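Local coordinates for outer membrane protein TP0453 (Treponema pallidum, PDB 3K8G) that alters membrane permeability at acidic pH and may take part in ligand transport, forming a U-shaped beta-half-barrel around a large hydrophobic cavity, at residues A19-F25 and V57-A63; P146-E152 and M189-L193. One frame throughout, in Å; residues are numbered along the deposited sequence.

Contact 1. Residues A19-F25 and V57-A63; sequences ADVYLYF and VYGAFFA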
loop_
_atom_site.group_PDB
_atom_site.type_symbol
_atom_site.label_atom_id
_atom_site.label_comp_id
_atom_site.label_asym_id
_atom_site.label_seq_id
_atom_site.Cartn_x
_atom_site.Cartn_y
_atom_site.Cartn_z
ATOM N N ALA A 19 -2.990 0.393 -11.407
ATOM C CA ALA A 19 -2.526 1.307 -10.371
ATOM C C ALA A 19 -1.025 1.687 -10.633
ATOM O O ALA A 19 -0.269 0.911 -11.228
ATOM C CB ALA A 19 -2.683 0.643 -8.937
ATOM N N ASP A 20 -0.601 2.829 -10.136
ATOM C CA ASP A 20 0.824 3.190 -10.177
ATOM C C ASP A 20 1.655 2.510 -9.088
ATOM O O ASP A 20 2.866 2.282 -9.281
ATOM C CB ASP A 20 0.925 4.684 -10.052
ATOM C CG ASP A 20 0.230 5.372 -11.194
ATOM O OD1 ASP A 20 0.879 5.484 -12.223
ATOM O OD2 ASP A 20 -0.972 5.716 -11.105
ATOM N N VAL A 21 1.029 2.240 -7.928
ATOM C CA VAL A 21 1.715 1.550 -6.792
ATOM C C VAL A 21 0.765 0.525 -6.186
ATOM O O VAL A 21 -0.414 0.842 -6.005
ATOM C CB VAL A 21 2.128 2.526 -5.647
ATOM C CG1 VAL A 21 2.818 1.781 -4.488
ATOM C CG2 VAL A 21 3.032 3.662 -6.183
ATOM N N TYR A 22 1.258 -0.705 -5.943
ATOM C CA TYR A 22 0.490 -1.691 -5.205
ATOM C C TYR A 22 1.200 -1.875 -3.877
ATOM O O TYR A 22 2.438 -1.834 -3.834
ATOM C CB TYR A 22 0.407 -3.042 -5.959
ATOM C CG TYR A 22 -0.588 -2.946 -7.095
ATOM C CD1 TYR A 22 -1.975 -3.096 -6.861
ATOM C CD2 TYR A 22 -0.143 -2.665 -8.394
ATOM C CE1 TYR A 22 -2.902 -2.984 -7.938
ATOM C CE2 TYR A 22 -1.089 -2.523 -9.481
ATOM C CZ TYR A 22 -2.429 -2.697 -9.226
ATOM O OH TYR A 22 -3.314 -2.509 -10.254
ATOM N N LEU A 23 0.415 -2.091 -2.812
ATOM C CA LEU A 23 0.963 -2.189 -1.459
ATOM C C LEU A 23 0.335 -3.360 -0.721
ATOM O O LEU A 23 -0.834 -3.678 -0.901
ATOM C CB LEU A 23 0.679 -0.907 -0.650
ATOM C CG LEU A 23 1.071 0.433 -1.280
ATOM C CD1 LEU A 23 -0.102 0.962 -2.184
ATOM C CD2 LEU A 23 1.400 1.464 -0.161
ATOM N N TYR A 24 1.124 -4.028 0.106
ATOM C CA TYR A 24 0.562 -5.012 0.989
ATOM C C TYR A 24 1.229 -4.859 2.374
ATOM O O TYR A 24 2.459 -4.881 2.478
ATOM C CB TYR A 24 0.804 -6.414 0.405
ATOM C CG TYR A 24 0.530 -7.497 1.404
ATOM C CD1 TYR A 24 -0.765 -7.872 1.719
ATOM C CD2 TYR A 24 1.591 -8.149 2.041
ATOM C CE1 TYR A 24 -1.009 -8.901 2.687
ATOM C CE2 TYR A 24 1.368 -9.163 3.012
ATOM C CZ TYR A 24 0.078 -9.537 3.303
ATOM O OH TYR A 24 -0.107 -10.538 4.238
ATOM N N PHE A 25 0.410 -4.707 3.421
ATOM C CA PHE A 25 0.918 -4.581 4.798
ATOM C C PHE A 25 0.267 -5.652 5.690
ATOM O O PHE A 25 -0.916 -5.538 5.980
ATOM C CB PHE A 25 0.467 -3.255 5.413
ATOM C CG PHE A 25 0.997 -2.012 4.728
ATOM C CD1 PHE A 25 2.080 -1.319 5.259
ATOM C CD2 PHE A 25 0.348 -1.481 3.623
ATOM C CE1 PHE A 25 2.560 -0.157 4.664
ATOM C CE2 PHE A 25 0.823 -0.316 3.017
ATOM C CZ PHE A 25 1.921 0.342 3.530
ATOM N N VAL A 57 -3.740 -5.512 5.011
ATOM C CA VAL A 57 -4.258 -4.436 4.175
ATOM C C VAL A 57 -3.618 -4.560 2.757
ATOM O O VAL A 57 -2.399 -4.653 2.634
ATOM C CB VAL A 57 -3.912 -3.043 4.779
ATOM C CG1 VAL A 57 -4.316 -1.894 3.816
ATOM C CG2 VAL A 57 -4.636 -2.816 6.144
ATOM N N TYR A 58 -4.451 -4.519 1.722
ATOM C CA TYR A 58 -4.018 -4.534 0.317
ATOM C C TYR A 58 -4.353 -3.161 -0.236
ATOM O O TYR A 58 -5.449 -2.646 0.017
ATOM C CB TYR A 58 -4.815 -5.593 -0.448
ATOM C CG TYR A 58 -4.674 -6.967 0.122
ATOM C CD1 TYR A 58 -3.773 -7.874 -0.435
ATOM C CD2 TYR A 58 -5.421 -7.365 1.237
ATOM C CE1 TYR A 58 -3.625 -9.159 0.085
ATOM C CE2 TYR A 58 -5.267 -8.654 1.779
ATOM C CZ TYR A 58 -4.364 -9.538 1.193
ATOM O OH TYR A 58 -4.206 -10.815 1.704
ATOM N N GLY A 59 -3.422 -2.529 -0.954
ATOM C CA GLY A 59 -3.694 -1.183 -1.397
ATOM C C GLY A 59 -3.259 -0.967 -2.842
ATOM O O GLY A 59 -2.356 -1.619 -3.330
ATOM N N ALA A 60 -3.883 0.011 -3.480
ATOM C CA ALA A 60 -3.500 0.446 -4.821
ATOM C C ALA A 60 -3.598 1.992 -4.829
ATOM O O ALA A 60 -4.606 2.560 -4.366
ATOM C CB ALA A 60 -4.422 -0.152 -5.848
ATOM N N PHE A 61 -2.539 2.649 -5.292
ATOM C CA PHE A 61 -2.565 4.117 -5.490
ATOM C C PHE A 61 -2.640 4.459 -6.986
ATOM O O PHE A 61 -1.846 3.929 -7.788
ATOM C CB PHE A 61 -1.292 4.749 -4.917
ATOM C CG PHE A 61 -1.152 6.204 -5.302
ATOM C CD1 PHE A 61 -2.020 7.141 -4.782
ATOM C CD2 PHE A 61 -0.194 6.599 -6.214
ATOM C CE1 PHE A 61 -1.907 8.504 -5.152
ATOM C CE2 PHE A 61 -0.087 7.937 -6.592
ATOM C CZ PHE A 61 -0.963 8.878 -6.051
ATOM N N PHE A 62 -3.572 5.340 -7.350
ATOM C CA PHE A 62 -3.752 5.785 -8.742
ATOM C C PHE A 62 -3.412 7.263 -8.877
ATOM O O PHE A 62 -4.116 8.107 -8.337
ATOM C CB PHE A 62 -5.206 5.538 -9.193
ATOM C CG PHE A 62 -5.607 4.089 -9.170
ATOM C CD1 PHE A 62 -5.597 3.348 -10.355
ATOM C CD2 PHE A 62 -5.988 3.471 -7.988
ATOM C CE1 PHE A 62 -5.966 2.006 -10.368
ATOM C CE2 PHE A 62 -6.332 2.111 -7.983
ATOM C CZ PHE A 62 -6.326 1.400 -9.197
ATOM N N ALA A 63 -2.327 7.580 -9.584
ATOM C CA ALA A 63 -1.833 8.942 -9.633
ATOM C C ALA A 63 -2.797 9.896 -10.353
ATOM O O ALA A 63 -2.969 11.045 -9.930
ATOM C CB ALA A 63 -0.473 8.996 -10.337
#
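Tyr24 and Tyr58, a non-hydrogen-bonded pair of two antiparallel strands, send their rings out side by side in the same direction. Their first torsions differ: CG of Tyr24 is anti to its backbone N (chi1 167°), whereas CG of Tyr58 lies anti to the carbonyl carbon (chi1 -58°). The rings meet obliquely, with planes 49° apart, and Tyr24 CD1 comes over one face of the Tyr58 ring, 3.5 Å from Tyr58 CE1. The next pair on this face is Tyr22 with Ala60, where the methyl CB of Ala60 lies 3.8 Å from Tyr22 CE1. That methyl also touches Ala19 CB at 3.6 Å. Ala19 CB in turn lies over the face of the Phe62 ring in a CH-pi contact, 3.9 Å from its centroid, and over a face of the Tyr22 ring as well. Tyr22 OH accepts the N-H of Ala19 and bonds to Gly16 O, which anchors the phenol. On the reverse face, Leu23 CD1 reaches over the Gly59 backbone, 3.6 Å from Gly59 O, and Val21 meets Phe61 through their CB atoms. Register is kept by paired backbone bonds at Leu23-Gly59 and Phe25-Val57. At the far end Asp20 and Val21 both face Phe61, a classic beta bulge: Phe61 O receives Asp20 N at 2.9 Å and, weakly, Val21 N. Asp20 OD2 then takes the N-H of Ala63 at 2.8 Å, from above the carboxylate plane, tying together the loop residues next to the bulge. Helix 147-153 packs on the Tyr22 and Tyr24 face through Phe149, and Tyr58 OH bonds to Cys153 O; strands 162-166 and 67-74 flank the pair through backbone bonds such as Tyr22 with Tyr165 and Ala60 with Arg69.

Contact 2. Residues P146-E152 and M189-L193; sequences PPRFEKE and MELYL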
loop_
_atom_site.group_PDB
_atom_site.type_symbol
_atom_site.label_atom_id
_atom_site.label_comp_id
_atom_site.label_asym_id
_atom_site.label_seq_id
_atom_site.Cartn_x
_atom_site.Cartn_y
_atom_site.Cartn_z
ATOM N N PRO A 146 4.499 -9.017 -9.281
ATOM C CA PRO A 146 5.668 -9.903 -9.348
ATOM C C PRO A 146 5.550 -11.076 -8.360
ATOM O O PRO A 146 4.769 -11.006 -7.434
ATOM C CB PRO A 146 6.851 -9.007 -8.978
ATOM C CG PRO A 146 6.298 -7.813 -8.335
ATOM C CD PRO A 146 4.828 -7.657 -8.782
ATOM N N PRO A 147 6.318 -12.158 -8.586
ATOM C CA PRO A 147 6.118 -13.360 -7.782
ATOM C C PRO A 147 6.255 -13.207 -6.270
ATOM O O PRO A 147 5.460 -13.792 -5.548
ATOM C CB PRO A 147 7.161 -14.336 -8.322
ATOM C CG PRO A 147 7.478 -13.838 -9.685
ATOM C CD PRO A 147 7.347 -12.346 -9.627
ATOM N N ARG A 148 7.246 -12.460 -5.770
ATOM C CA ARG A 148 7.377 -12.344 -4.299
ATOM C C ARG A 148 6.249 -11.495 -3.705
ATOM O O ARG A 148 5.780 -11.731 -2.596
ATOM C CB ARG A 148 8.760 -11.766 -3.890
ATOM C CG ARG A 148 8.893 -11.620 -2.396
ATOM C CD ARG A 148 10.302 -11.223 -1.952
ATOM N NE ARG A 148 10.341 -11.175 -0.503
ATOM C CZ ARG A 148 11.407 -10.769 0.180
ATOM N NH1 ARG A 148 12.498 -10.383 -0.470
ATOM N NH2 ARG A 148 11.362 -10.731 1.494
ATOM N N PHE A 149 5.815 -10.492 -4.450
ATOM C CA PHE A 149 4.667 -9.700 -3.984
ATOM C C PHE A 149 3.427 -10.630 -3.831
ATOM O O PHE A 149 2.740 -10.644 -2.777
ATOM C CB PHE A 149 4.401 -8.552 -4.964
ATOM C CG PHE A 149 3.327 -7.591 -4.485
ATOM C CD1 PHE A 149 3.692 -6.347 -3.966
ATOM C CD2 PHE A 149 1.974 -7.950 -4.554
ATOM C CE1 PHE A 149 2.702 -5.434 -3.533
ATOM C CE2 PHE A 149 0.970 -7.077 -4.100
ATOM C CZ PHE A 149 1.336 -5.807 -3.585
ATOM N N GLU A 150 3.152 -11.410 -4.869
ATOM C CA GLU A 150 2.060 -12.431 -4.814
ATOM C C GLU A 150 2.217 -13.368 -3.609
ATOM O O GLU A 150 1.244 -13.627 -2.883
ATOM C CB GLU A 150 2.035 -13.304 -6.081
ATOM C CG GLU A 150 1.642 -12.558 -7.357
ATOM C CD GLU A 150 0.128 -12.190 -7.474
ATOM O OE1 GLU A 150 -0.248 -11.699 -8.555
ATOM O OE2 GLU A 150 -0.681 -12.417 -6.546
ATOM N N LYS A 151 3.445 -13.864 -3.409
ATOM C CA LYS A 151 3.744 -14.708 -2.243
ATOM C C LYS A 151 3.446 -14.016 -0.896
ATOM O O LYS A 151 2.740 -14.584 -0.032
ATOM C CB LYS A 151 5.195 -15.235 -2.276
ATOM C CG LYS A 151 5.513 -16.237 -1.138
ATOM C CD LYS A 151 4.476 -17.389 -1.125
ATOM C CE LYS A 151 4.909 -18.612 -0.285
ATOM N NZ LYS A 151 3.804 -19.630 -0.163
ATOM N N GLU A 152 3.960 -12.795 -0.724
ATOM C CA GLU A 152 3.706 -12.047 0.522
ATOM C C GLU A 152 2.198 -11.894 0.772
ATOM O O GLU A 152 1.718 -12.100 1.901
ATOM C CB GLU A 152 4.394 -10.672 0.530
ATOM C CG GLU A 152 5.955 -10.677 0.364
ATOM C CD GLU A 152 6.709 -11.444 1.463
ATOM O OE1 GLU A 152 7.863 -11.786 1.206
ATOM O OE2 GLU A 152 6.168 -11.705 2.559
ATOM N N MET A 189 9.991 -1.035 -9.771
ATOM C CA MET A 189 10.722 -1.373 -8.584
ATOM C C MET A 189 9.875 -2.327 -7.751
ATOM O O MET A 189 8.686 -2.074 -7.549
ATOM C CB MET A 189 11.048 -0.123 -7.739
ATOM C CG MET A 189 11.620 -0.448 -6.321
ATOM S SD MET A 189 11.817 0.982 -5.179
ATOM C CE MET A 189 12.990 1.919 -6.099
ATOM N N GLU A 190 10.497 -3.394 -7.244
ATOM C CA GLU A 190 9.867 -4.233 -6.197
ATOM C C GLU A 190 10.582 -3.867 -4.891
ATOM O O GLU A 190 11.803 -3.766 -4.878
ATOM C CB GLU A 190 10.182 -5.704 -6.463
ATOM C CG GLU A 190 9.548 -6.309 -7.680
ATOM C CD GLU A 190 9.990 -7.770 -7.839
ATOM O OE1 GLU A 190 9.823 -8.550 -6.902
ATOM O OE2 GLU A 190 10.481 -8.129 -8.918
ATOM N N LEU A 191 9.843 -3.728 -3.799
ATOM C CA LEU A 191 10.435 -3.326 -2.527
ATOM C C LEU A 191 9.820 -4.122 -1.408
ATOM O O LEU A 191 8.583 -4.139 -1.274
ATOM C CB LEU A 191 10.178 -1.819 -2.295
ATOM C CG LEU A 191 10.575 -1.183 -0.972
ATOM C CD1 LEU A 191 12.109 -1.277 -0.799
ATOM C CD2 LEU A 191 10.082 0.263 -0.932
ATOM N N TYR A 192 10.667 -4.742 -0.573
ATOM C CA TYR A 192 10.201 -5.631 0.526
ATOM C C TYR A 192 10.892 -5.186 1.808
ATOM O O TYR A 192 12.132 -5.093 1.820
ATOM C CB TYR A 192 10.517 -7.111 0.202
ATOM C CG TYR A 192 9.941 -7.478 -1.152
ATOM C CD1 TYR A 192 8.572 -7.752 -1.289
ATOM C CD2 TYR A 192 10.747 -7.510 -2.296
ATOM C CE1 TYR A 192 8.016 -8.058 -2.567
ATOM C CE2 TYR A 192 10.185 -7.814 -3.577
ATOM C CZ TYR A 192 8.822 -8.075 -3.672
ATOM O OH TYR A 192 8.255 -8.366 -4.922
ATOM N N LEU A 193 10.097 -4.854 2.835
ATOM C CA LEU A 193 10.614 -4.239 4.074
ATOM C C LEU A 193 10.192 -5.028 5.292
ATOM O O LEU A 193 9.104 -5.618 5.313
ATOM C CB LEU A 193 10.142 -2.778 4.222
ATOM C CG LEU A 193 10.185 -1.877 2.967
ATOM C CD1 LEU A 193 8.818 -1.739 2.292
ATOM C CD2 LEU A 193 10.767 -0.467 3.253
HETATM O O HOH W 1 9.439 -11.096 -7.389
#
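Arg148 leaves the helix with CG swung opposite the backbone N (chi1 179°) and stays extended to NE, while Tyr192 turns CG anti to its carbonyl carbon (chi1 -54°), so the two side chains run antiparallel alongside each other. The aliphatic part of the arginine covers one ring face: Arg148 CD stands 3.6 Å from the Tyr192 ring centroid, almost on its normal. Beyond it the guanidinium lies nearly flat against the tyrosine, planes 12° apart, with Tyr192 CB beneath its centre and an off-centre cation-pi contact. Arg148 NE gives an in-plane salt-bridge hydrogen bond to the anti lone pair of Glu152 OE1, at 3.1 Å, which helps fix the plane of the group. At the ring's other end, Tyr192 OH donates to Glu190 OE1 over a short 2.5 Å. That oxygen also receives a hydrogen bond from a water that accepts the backbone N-H of Arg148. Pro146, at the N-cap position, lays CB 3.6 Å from Glu190 CD, alongside the carboxylate arm. The N-terminal part of a helix predicted to be amphipathic thus packs across interior strands 162-166 and 189-196 of the half-barrel wall, a helix-on-sheet contact with segment axes (147-152, 189-193) 9.4 Å apart.

How the contacts relate
From the N terminus, strand 21-26 is followed by helices 31-41 and 45-52 before strand 54-62 returns beside it; contact 1 closes this largely helical loop, whose helices are among those that move when the cavity opens. Contact 2 opens only later, and joins helix 147-153 to strand 189-196 across a loop containing strand 162-166 and helix 169-176. The two loops therefore follow in series, neither nested nor crossing. In space they abut: Phe149 CE1 lies 3.6 Å from Tyr22 O, and Tyr24 CE2 is 3.2 Å from Glu152 O. Strand 162-166 separates strands 21-26 and 189-196, and helix 147-153 bridges all three.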